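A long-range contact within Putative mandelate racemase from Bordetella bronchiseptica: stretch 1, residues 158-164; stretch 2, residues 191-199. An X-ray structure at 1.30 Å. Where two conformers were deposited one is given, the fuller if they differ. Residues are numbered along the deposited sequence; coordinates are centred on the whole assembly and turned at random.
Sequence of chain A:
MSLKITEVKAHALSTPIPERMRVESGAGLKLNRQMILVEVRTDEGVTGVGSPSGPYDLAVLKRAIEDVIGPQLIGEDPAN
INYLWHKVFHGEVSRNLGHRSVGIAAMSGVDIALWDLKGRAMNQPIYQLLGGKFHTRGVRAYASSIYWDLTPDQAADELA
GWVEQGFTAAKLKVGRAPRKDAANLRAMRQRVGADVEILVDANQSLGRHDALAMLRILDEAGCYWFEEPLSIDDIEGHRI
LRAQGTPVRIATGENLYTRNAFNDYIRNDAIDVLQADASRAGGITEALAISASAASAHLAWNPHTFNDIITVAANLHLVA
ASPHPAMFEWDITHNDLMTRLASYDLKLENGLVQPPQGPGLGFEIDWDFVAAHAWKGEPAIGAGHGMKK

Stretch 1 (158-164) ELAGWVE
Stretch 2 (191-199) RVGADVEIL

No hydrogen bond joins these two stretches; apart from one arginine lying against an alanine, the contact is made by aliphatic side chains. It is small, burying 271 Å² with both sides summed.

Stretch 1 is helical throughout and continues a helix that begins earlier in the chain. Its phi/psi values stay near -60/-42. The backbone bonds run from i+4 to i: Trp162 N to Glu158 O at 3.1 Å, Val163 N to Leu159 O at 3.0 Å, and Glu164 N to Ala160 O at 2.9 Å.

Stretch 2 changes form along its length. Arg191 (-67/-45) and Val192 (-97/-17) belong to a helix that begins earlier in the chain. Gly193 then leaves helical angles at phi/psi 81/-169, where a CB would jam against the carbonyl O of Val192; the backbone itself calls for glycine. Ala194 (-82/-14) and Asp195 (-88/0) carry the chain round. Val196 is extended at -111/131 and leads into the strand at 197-199.

The two stretches advance in the same sense: Ala160 pairs with Val192, and Val163, three residues on, pairs with Val196, four residues on in stretch 2. Ala160 CA lies 6.5 Å from Val192 CA, and Val163 CA lies 7.9 Å from Val196 CA. Leu159, Ala160 and Val163 point their CA-to-CB bonds toward stretch 2. Arg191, Val192 and Val196 point theirs toward stretch 1.

Leu159 is the hub, with chi1 t and chi2 p. Its CD2 packs 3.5 Å from Val192 CG1, the closest contact across the stretches. The same CD2 is 4.0 Å from Ile198 CD1, while Leu159 CD1 is 4.5 Å from Val196 CG1. Ile198 has chi1 m and chi2 t; its CA-to-CB bond points sideways, but its end comes nearer. Burying these methyl groups together keeps them from water.

Val163 (chi1 169°, t) adds a second apolar site one turn on. Its CG2 sits 3.9 Å from Val196 CG2 and 4.4 Å from Val192 CG1. Val192 is chi1 m and Val196 is chi1 t. Val192 CG1 thus touches both Leu159 and Val163.

Ala160 is small and meets the exposed Arg191. Its CB is 4.2 Å from Arg191 NH1, oblique to the guanidinium. Arg191 has chi1 t, chi2 p, chi3 p and chi4 81°. This is a van der Waals contact; the guanidinium nitrogens NH1 and NH2 find hydrogen bonds elsewhere in the structure.

Glu158 and Trp162 take no part in the contact. Within the helix, Trp162 NE1 donates to Glu158 OE2 at 3.0 Å and 169°. Glu158 is t, t with chi3 -8°; Trp162 is m with chi2 120°.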

# COMPACT_ATOMS: atom_id res chain seq x y z
N GLU A 158 0.42 -31.98 -18.12
CA GLU A 158 -0.13 -31.52 -16.85
C GLU A 158 -1.57 -31.03 -17.03
O GLU A 158 -2.44 -31.34 -16.21
CB GLU A 158 0.74 -30.46 -16.18
CG GLU A 158 0.17 -30.14 -14.81
CD GLU A 158 1.04 -29.26 -13.94
OE1 GLU A 158 2.20 -28.97 -14.30
OE2 GLU A 158 0.51 -28.87 -12.86
N LEU A 159 -1.83 -30.30 -18.11
CA LEU A 159 -3.20 -29.85 -18.38
C LEU A 159 -4.14 -31.03 -18.53
O LEU A 159 -5.22 -31.06 -17.92
CB LEU A 159 -3.25 -28.98 -19.64
CG LEU A 159 -4.65 -28.50 -20.03
CD1 LEU A 159 -5.28 -27.68 -18.90
CD2 LEU A 159 -4.60 -27.70 -21.32
N ALA A 160 -3.75 -32.01 -19.34
CA ALA A 160 -4.57 -33.19 -19.53
C ALA A 160 -4.84 -33.91 -18.21
O ALA A 160 -5.95 -34.40 -17.99
CB ALA A 160 -3.91 -34.15 -20.53
N GLY A 161 -3.85 -33.94 -17.33
CA GLY A 161 -4.02 -34.51 -16.00
C GLY A 161 -5.09 -33.81 -15.17
O GLY A 161 -5.93 -34.46 -14.54
N TRP A 162 -5.08 -32.47 -15.16
CA TRP A 162 -6.09 -31.74 -14.39
C TRP A 162 -7.49 -31.90 -15.00
O TRP A 162 -8.48 -32.00 -14.27
CB TRP A 162 -5.71 -30.25 -14.21
CG TRP A 162 -4.49 -30.10 -13.38
CD1 TRP A 162 -3.31 -29.52 -13.74
CD2 TRP A 162 -4.30 -30.60 -12.05
NE1 TRP A 162 -2.40 -29.61 -12.71
CE2 TRP A 162 -2.98 -30.28 -11.67
CE3 TRP A 162 -5.12 -31.29 -11.14
CZ2 TRP A 162 -2.46 -30.62 -10.41
CZ3 TRP A 162 -4.60 -31.62 -9.90
CH2 TRP A 162 -3.28 -31.29 -9.55
N VAL A 163 -7.56 -31.95 -16.32
CA VAL A 163 -8.82 -32.23 -16.99
C VAL A 163 -9.36 -33.62 -16.60
O VAL A 163 -10.55 -33.78 -16.34
CB VAL A 163 -8.68 -32.10 -18.53
CG1 VAL A 163 -9.92 -32.65 -19.22
CG2 VAL A 163 -8.45 -30.64 -18.91
N GLU A 164 -8.46 -34.61 -16.55
CA GLU A 164 -8.85 -35.96 -16.13
C GLU A 164 -9.41 -35.97 -14.71
O GLU A 164 -10.28 -36.78 -14.38
CB GLU A 164 -7.64 -36.90 -16.25
CG GLU A 164 -7.86 -38.28 -15.64
CD GLU A 164 -8.89 -39.10 -16.39
OE1 GLU A 164 -9.33 -38.67 -17.48
OE2 GLU A 164 -9.27 -40.18 -15.89
N ARG A 191 -3.67 -30.53 -27.36
CA ARG A 191 -3.92 -31.73 -26.56
C ARG A 191 -5.37 -31.84 -26.09
O ARG A 191 -5.99 -32.90 -26.19
CB ARG A 191 -2.97 -31.77 -25.36
CG ARG A 191 -3.12 -33.01 -24.48
CD ARG A 191 -2.55 -34.26 -25.14
NE ARG A 191 -1.10 -34.17 -25.27
CZ ARG A 191 -0.25 -34.44 -24.28
NH1 ARG A 191 -0.71 -34.83 -23.10
NH2 ARG A 191 1.05 -34.32 -24.47
N VAL A 192 -5.94 -30.74 -25.59
CA VAL A 192 -7.26 -30.81 -24.98
C VAL A 192 -8.45 -30.44 -25.86
O VAL A 192 -9.59 -30.75 -25.53
CB VAL A 192 -7.32 -29.99 -23.66
CG1 VAL A 192 -6.27 -30.50 -22.69
CG2 VAL A 192 -7.15 -28.50 -23.93
N GLY A 193 -8.18 -29.77 -26.98
CA GLY A 193 -9.24 -29.33 -27.85
C GLY A 193 -9.91 -28.06 -27.37
O GLY A 193 -9.43 -27.41 -26.43
N ALA A 194 -11.03 -27.71 -27.98
CA ALA A 194 -11.66 -26.41 -27.76
C ALA A 194 -12.53 -26.29 -26.50
O ALA A 194 -12.89 -25.18 -26.10
CB ALA A 194 -12.46 -26.00 -29.00
N ASP A 195 -12.89 -27.41 -25.88
CA ASP A 195 -13.87 -27.40 -24.80
C ASP A 195 -13.31 -27.15 -23.40
O ASP A 195 -14.05 -27.13 -22.42
CB ASP A 195 -14.69 -28.69 -24.81
CG ASP A 195 -15.66 -28.77 -25.97
OD1 ASP A 195 -16.00 -27.71 -26.53
OD2 ASP A 195 -16.08 -29.89 -26.33
N VAL A 196 -12.00 -26.96 -23.31
CA VAL A 196 -11.36 -26.67 -22.04
C VAL A 196 -10.85 -25.24 -22.09
O VAL A 196 -10.20 -24.85 -23.05
CB VAL A 196 -10.18 -27.63 -21.79
CG1 VAL A 196 -9.40 -27.22 -20.55
CG2 VAL A 196 -10.69 -29.07 -21.67
N GLU A 197 -11.17 -24.44 -21.06
CA GLU A 197 -10.69 -23.06 -21.04
C GLU A 197 -9.26 -23.00 -20.56
O GLU A 197 -8.89 -23.66 -19.58
CB GLU A 197 -11.57 -22.17 -20.15
CG GLU A 197 -13.04 -22.09 -20.57
CD GLU A 197 -13.28 -21.35 -21.88
OE1 GLU A 197 -12.35 -20.70 -22.43
OE2 GLU A 197 -14.43 -21.38 -22.36
N ILE A 198 -8.44 -22.23 -21.26
CA ILE A 198 -7.05 -22.05 -20.88
C ILE A 198 -6.83 -20.58 -20.54
O ILE A 198 -7.05 -19.69 -21.37
CB ILE A 198 -6.08 -22.50 -22.00
CG1 ILE A 198 -6.27 -23.99 -22.31
CG2 ILE A 198 -4.63 -22.23 -21.59
CD1 ILE A 198 -5.48 -24.48 -23.52
N LEU A 199 -6.41 -20.35 -19.30
CA LEU A 199 -6.13 -19.02 -18.77
C LEU A 199 -4.62 -18.84 -18.70
O LEU A 199 -3.90 -19.82 -18.55
CB LEU A 199 -6.70 -18.90 -17.35
CG LEU A 199 -8.22 -18.89 -17.17
CD1 LEU A 199 -8.95 -20.04 -17.84
CD2 LEU A 199 -8.51 -18.87 -15.67